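Side-chain contacts in botulinum neurotoxin type G (Clostridium botulinum, PDB 3MPP), which targets nerve cells and delivers its zinc-protease light chain into the host cytosol, the receptor-binding domain providing adherence to the cell surface: residues Y355-T360 and G417-F422; I365-E368 and T373-L376. The protein carries 4 engineered substitutions. All coordinates share one frame; numbering follows the deposited sequence.

Interaction 1. Residues Y355-T360 and G417-F422; sequences YYEKTT and GCNWQF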
loop_
_atom_site.group_PDB
_atom_site.type_symbol
_atom_site.label_atom_id
_atom_site.label_comp_id
_atom_site.label_asym_id
_atom_site.label_seq_id
_atom_site.Cartn_x
_atom_site.Cartn_y
_atom_site.Cartn_z
ATOM N N TYR A 355 7.406 -0.814 15.531
ATOM C CA TYR A 355 7.030 -0.708 16.940
ATOM C C TYR A 355 5.554 -0.394 17.201
ATOM O O TYR A 355 5.052 -0.615 18.307
ATOM C CB TYR A 355 7.878 0.370 17.627
ATOM C CG TYR A 355 9.323 0.005 17.813
ATOM C CD1 TYR A 355 9.696 -1.050 18.641
ATOM C CD2 TYR A 355 10.317 0.733 17.185
ATOM C CE1 TYR A 355 11.025 -1.368 18.821
ATOM C CE2 TYR A 355 11.642 0.429 17.360
ATOM C CZ TYR A 355 11.991 -0.614 18.175
ATOM O OH TYR A 355 13.310 -0.896 18.329
ATOM N N TYR A 356 4.864 0.152 16.206
ATOM C CA TYR A 356 3.490 0.613 16.408
ATOM C C TYR A 356 2.889 0.932 15.051
ATOM O O TYR A 356 3.564 0.789 14.032
ATOM C CB TYR A 356 3.480 1.852 17.303
ATOM C CG TYR A 356 4.590 2.806 16.921
ATOM C CD1 TYR A 356 4.493 3.570 15.774
ATOM C CD2 TYR A 356 5.744 2.922 17.694
ATOM C CE1 TYR A 356 5.507 4.437 15.392
ATOM C CE2 TYR A 356 6.782 3.792 17.316
ATOM C CZ TYR A 356 6.646 4.543 16.162
ATOM O OH TYR A 356 7.640 5.409 15.764
ATOM N N GLU A 357 1.642 1.397 15.043
ATOM C CA GLU A 357 0.856 1.562 13.812
ATOM C C GLU A 357 1.074 0.392 12.844
ATOM O O GLU A 357 1.373 0.580 11.673
ATOM C CB GLU A 357 1.090 2.935 13.141
ATOM C CG GLU A 357 2.519 3.231 12.667
ATOM C CD GLU A 357 2.641 4.587 11.971
ATOM O OE1 GLU A 357 1.600 5.200 11.635
ATOM O OE2 GLU A 357 3.781 5.047 11.754
ATOM N N LYS A 358 0.881 -0.820 13.355
ATOM C CA LYS A 358 1.312 -2.037 12.670
ATOM C C LYS A 358 0.509 -2.421 11.421
ATOM O O LYS A 358 0.910 -3.313 10.678
ATOM C CB LYS A 358 1.371 -3.203 13.664
ATOM C CG LYS A 358 2.498 -3.046 14.680
ATOM C CD LYS A 358 2.391 -4.078 15.807
ATOM C CE LYS A 358 3.483 -3.853 16.849
ATOM N NZ LYS A 358 3.698 -5.052 17.715
ATOM N N THR A 359 -0.607 -1.740 11.183
ATOM C CA THR A 359 -1.383 -1.962 9.968
ATOM C C THR A 359 -0.935 -1.039 8.839
ATOM O O THR A 359 -1.382 -1.179 7.703
ATOM C CB THR A 359 -2.876 -1.750 10.205
ATOM O OG1 THR A 359 -3.130 -0.360 10.454
ATOM C CG2 THR A 359 -3.332 -2.576 11.402
ATOM N N THR A 360 -0.052 -0.096 9.150
ATOM C CA THR A 360 0.429 0.843 8.140
ATOM C C THR A 360 1.669 0.295 7.445
ATOM O O THR A 360 2.180 -0.766 7.808
ATOM C CB THR A 360 0.738 2.239 8.746
ATOM O OG1 THR A 360 1.943 2.184 9.518
ATOM C CG2 THR A 360 -0.414 2.695 9.637
ATOM N N GLY A 417 8.470 11.707 12.834
ATOM C CA GLY A 417 9.722 11.847 12.093
ATOM C C GLY A 417 10.639 10.621 12.004
ATOM O O GLY A 417 11.588 10.604 11.218
ATOM N N CYS A 418 10.395 9.612 12.833
ATOM C CA CYS A 418 11.191 8.390 12.777
ATOM C C CYS A 418 10.454 7.293 12.030
ATOM O O CYS A 418 10.844 6.132 12.095
ATOM C CB CYS A 418 11.530 7.875 14.188
ATOM S SG CYS A 418 10.094 7.772 15.305
ATOM N N ASN A 419 9.401 7.655 11.311
ATOM C CA ASN A 419 8.655 6.636 10.562
ATOM C C ASN A 419 8.931 6.787 9.086
ATOM O O ASN A 419 8.719 7.859 8.526
ATOM C CB ASN A 419 7.155 6.741 10.833
ATOM C CG ASN A 419 6.826 6.551 12.292
ATOM O OD1 ASN A 419 7.467 5.753 12.973
ATOM N ND2 ASN A 419 5.830 7.287 12.785
ATOM N N TRP A 420 9.376 5.698 8.464
ATOM C CA TRP A 420 9.820 5.723 7.080
ATOM C C TRP A 420 9.062 4.730 6.221
ATOM O O TRP A 420 8.550 3.722 6.729
ATOM C CB TRP A 420 11.309 5.353 7.023
ATOM C CG TRP A 420 12.221 6.263 7.841
ATOM C CD1 TRP A 420 12.641 6.065 9.134
ATOM C CD2 TRP A 420 12.829 7.501 7.409
ATOM N NE1 TRP A 420 13.468 7.111 9.530
ATOM C CE2 TRP A 420 13.604 7.994 8.492
ATOM C CE3 TRP A 420 12.791 8.237 6.220
ATOM C CZ2 TRP A 420 14.339 9.186 8.412
ATOM C CZ3 TRP A 420 13.524 9.426 6.143
ATOM C CH2 TRP A 420 14.275 9.891 7.240
ATOM N N GLN A 421 9.000 5.016 4.922
ATOM C CA GLN A 421 8.570 4.017 3.949
ATOM C C GLN A 421 9.559 3.962 2.799
ATOM O O GLN A 421 10.186 4.968 2.443
ATOM C CB GLN A 421 7.162 4.335 3.428
ATOM C CG GLN A 421 6.093 4.339 4.536
ATOM C CD GLN A 421 4.708 4.616 3.998
ATOM O OE1 GLN A 421 4.358 4.172 2.905
ATOM N NE2 GLN A 421 3.904 5.341 4.772
ATOM N N PHE A 422 9.700 2.776 2.231
ATOM C CA PHE A 422 10.601 2.555 1.114
ATOM C C PHE A 422 9.807 2.488 -0.200
ATOM O O PHE A 422 8.832 1.729 -0.313
ATOM C CB PHE A 422 11.383 1.261 1.336
ATOM C CG PHE A 422 12.400 1.346 2.478
ATOM C CD1 PHE A 422 13.705 1.779 2.244
ATOM C CD2 PHE A 422 12.048 0.995 3.774
ATOM C CE1 PHE A 422 14.642 1.857 3.277
ATOM C CE2 PHE A 422 12.986 1.066 4.827
ATOM C CZ PHE A 422 14.281 1.502 4.572
#

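Interaction 2. Residues I365-E368 and T373-L376; sequences ILCE and TFGL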
loop_
_atom_site.group_PDB
_atom_site.type_symbol
_atom_site.label_atom_id
_atom_site.label_comp_id
_atom_site.label_asym_id
_atom_site.label_seq_id
_atom_site.Cartn_x
_atom_site.Cartn_y
_atom_site.Cartn_z
ATOM N N ILE A 365 13.966 2.604 11.946
ATOM C CA ILE A 365 15.310 2.046 11.774
ATOM C C ILE A 365 16.123 2.317 13.030
ATOM O O ILE A 365 16.334 3.468 13.392
ATOM C CB ILE A 365 16.026 2.635 10.538
ATOM C CG1 ILE A 365 15.147 2.475 9.299
ATOM C CG2 ILE A 365 17.403 1.965 10.339
ATOM C CD1 ILE A 365 15.331 3.538 8.236
ATOM N N LEU A 366 16.558 1.238 13.680
ATOM C CA LEU A 366 17.251 1.273 14.950
ATOM C C LEU A 366 18.732 0.935 14.756
ATOM O O LEU A 366 19.091 0.176 13.864
ATOM C CB LEU A 366 16.601 0.246 15.898
ATOM C CG LEU A 366 17.316 -0.167 17.187
ATOM C CD1 LEU A 366 17.390 0.978 18.175
ATOM C CD2 LEU A 366 16.652 -1.387 17.844
ATOM N N CYS A 367 19.591 1.522 15.581
ATOM C CA CYS A 367 20.974 1.074 15.674
ATOM C C CYS A 367 21.356 0.861 17.132
ATOM O O CYS A 367 21.195 1.766 17.964
ATOM C CB CYS A 367 21.938 2.067 15.026
ATOM S SG CYS A 367 23.654 1.473 14.935
ATOM N N GLU A 368 21.845 -0.338 17.434
ATOM C CA GLU A 368 22.264 -0.711 18.784
ATOM C C GLU A 368 23.581 -1.485 18.702
ATOM O O GLU A 368 23.790 -2.239 17.761
ATOM C CB GLU A 368 21.223 -1.615 19.440
ATOM C CG GLU A 368 19.964 -0.930 19.923
ATOM C CD GLU A 368 19.088 -1.868 20.747
ATOM O OE1 GLU A 368 19.204 -3.102 20.571
ATOM O OE2 GLU A 368 18.282 -1.374 21.566
ATOM N N THR A 373 22.311 1.651 22.957
ATOM C CA THR A 373 21.322 2.027 21.956
ATOM C C THR A 373 21.675 3.415 21.430
ATOM O O THR A 373 21.882 4.341 22.210
ATOM C CB THR A 373 19.891 2.049 22.554
ATOM O OG1 THR A 373 19.595 0.781 23.154
ATOM C CG2 THR A 373 18.860 2.345 21.472
ATOM N N PHE A 374 21.753 3.562 20.112
ATOM C CA PHE A 374 22.125 4.851 19.529
ATOM C C PHE A 374 20.915 5.700 19.128
ATOM O O PHE A 374 21.047 6.893 18.874
ATOM C CB PHE A 374 23.109 4.667 18.363
ATOM C CG PHE A 374 24.391 4.000 18.769
ATOM C CD1 PHE A 374 25.305 4.662 19.575
ATOM C CD2 PHE A 374 24.672 2.706 18.373
ATOM C CE1 PHE A 374 26.474 4.047 19.972
ATOM C CE2 PHE A 374 25.848 2.086 18.766
ATOM C CZ PHE A 374 26.749 2.760 19.566
ATOM N N GLY A 375 19.741 5.077 19.084
ATOM C CA GLY A 375 18.516 5.775 18.737
ATOM C C GLY A 375 17.866 5.265 17.461
ATOM O O GLY A 375 18.250 4.215 16.948
ATOM N N LEU A 376 16.873 6.005 16.972
ATOM C CA LEU A 376 16.194 5.682 15.720
ATOM C C LEU A 376 16.591 6.700 14.648
ATOM O O LEU A 376 16.923 7.854 14.972
ATOM C CB LEU A 376 14.665 5.705 15.929
ATOM C CG LEU A 376 14.095 4.706 16.947
ATOM C CD1 LEU A 376 12.524 4.793 17.006
ATOM C CD2 LEU A 376 14.557 3.313 16.580
#

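Interaction 1. Residues Y355-T360 and G417-F422
Tyr356 brings the hydroxyl end of its ring up against the side-chain amide of Asn419, the two side chains approaching from opposite directions. The amide carbon CG of Asn419 lies at the edge of the ring, in its plane, while the amide itself is turned 68° from that plane. Tyr356 OH donates to Asn419 OD1 over 2.8 Å, in the carbonyl plane and on a lone pair, with a C=O...donor angle of 131°. Gln364 NE2 gives the same oxygen a second hydrogen bond, so two donors hold the amide. The phenol also touches sulfur, since Cys418 SG packs 3.4 Å from Tyr356 OH.

Glu357 comes in beside the tyrosine. With CG set between the backbone N and the carbonyl carbon (chi1 62°) and the chain extended beyond it, its carboxylate is carried out to the amide. Glu357 OE2 stops 3.2 Å from Asn419 ND2, but at an angle too poor for a hydrogen bond; the pair is a close polar contact. An indirect link runs through Gln245, which donates to Glu357 OE1 and takes a weak bond from Asn419 ND2. The loop has its own brace, a type I turn from Glu357 to Thr360, in which Glu357 O accepts from Thr360 N at 3.0 Å and from Thr360 OG1 at 2.7 Å.

This is a case of polar side chains joining two pieces of backbone that stay well apart, the nearest CA atoms, those of Tyr356 and Asn419, being 9.9 Å apart. They tie the loop between strands 346-353 and 364-368 to residues 417-422, which run into the last strand of the beta-trefoil C-terminal subdomain of the receptor-binding domain.

Interaction 2. Residues I365-E368 and T373-L376
The Phe374 ring meets Cys367 O and Glu368 CA obliquely, and Cys367 SG stands 5.0 Å from the centroid of the same ring, 68° off its normal, in a sulfur-aromatic contact. The other flat group, the Glu368 carboxylate, is met from above its plane by Thr373 OG1 in one of two modelled threonine conformers. Both belong to an antiparallel beta hairpin with a beta bulge: between the non-hydrogen-bonded pairs Leu366-Leu376 and Glu368-Thr373, the first strand has the single residue Cys367 where the second has two, Phe374 and Gly375.

The backbone bonds follow the bulge. Phe374 N donates to Cys367 O at 2.9 Å, while the bond from Cys367 N to Gly375 O is weak at 3.3 Å. Gly375 has a positive phi, at which a side chain would be jammed against the carbonyl O of Phe374. Cys367 SG, placed opposite the backbone N by a chi1 of -173°, comes within 3.8 Å of Phe374 CD2. Val324 and Ile399 also touch both of these residues, joining the hairpin to strands 320-325 and 394-400 of the same sheet.

Leu366, Leu376, Glu368 and Thr373 share the other face of the hairpin. Glu368 and Thr373 run side by side, pointing the same way, and both branches of the threonine touch the glutamate chain. The bond from Thr373 OG1 to Glu368 OE2, 3.0 Å long and 41° out of the carboxylate plane, holds for that one conformer and is to that extent doubtful. Leu366 CD1 reaches along the hairpin to Thr373 CG2 at 3.9 Å, those two side chains crossing at about a right angle, and a methyl of Leu376, CD2, rests 3.7 Å from Leu366 CB.

In the fold
Interaction 2 is nested in the chain segment that interaction 1 closes, and both belong to the beta-trefoil subdomain, their centres 15 Å apart. They touch directly. Tyr355 OH packs 3.4 Å from Leu366 CD2, and Trp420 CD1 lies 3.8 Å from Ile365 CD1, so the loop and the final strand both pack on the first strand of the hairpin. Gln364, which holds the Asn419 amide, directly precedes the hairpin segment. Both contacts lie near Trp402, the inferred ganglioside-binding residue: the side chain of Cys418 is about 7 Å from that of Trp402, and Gly375 is about 8 Å from the same side chain.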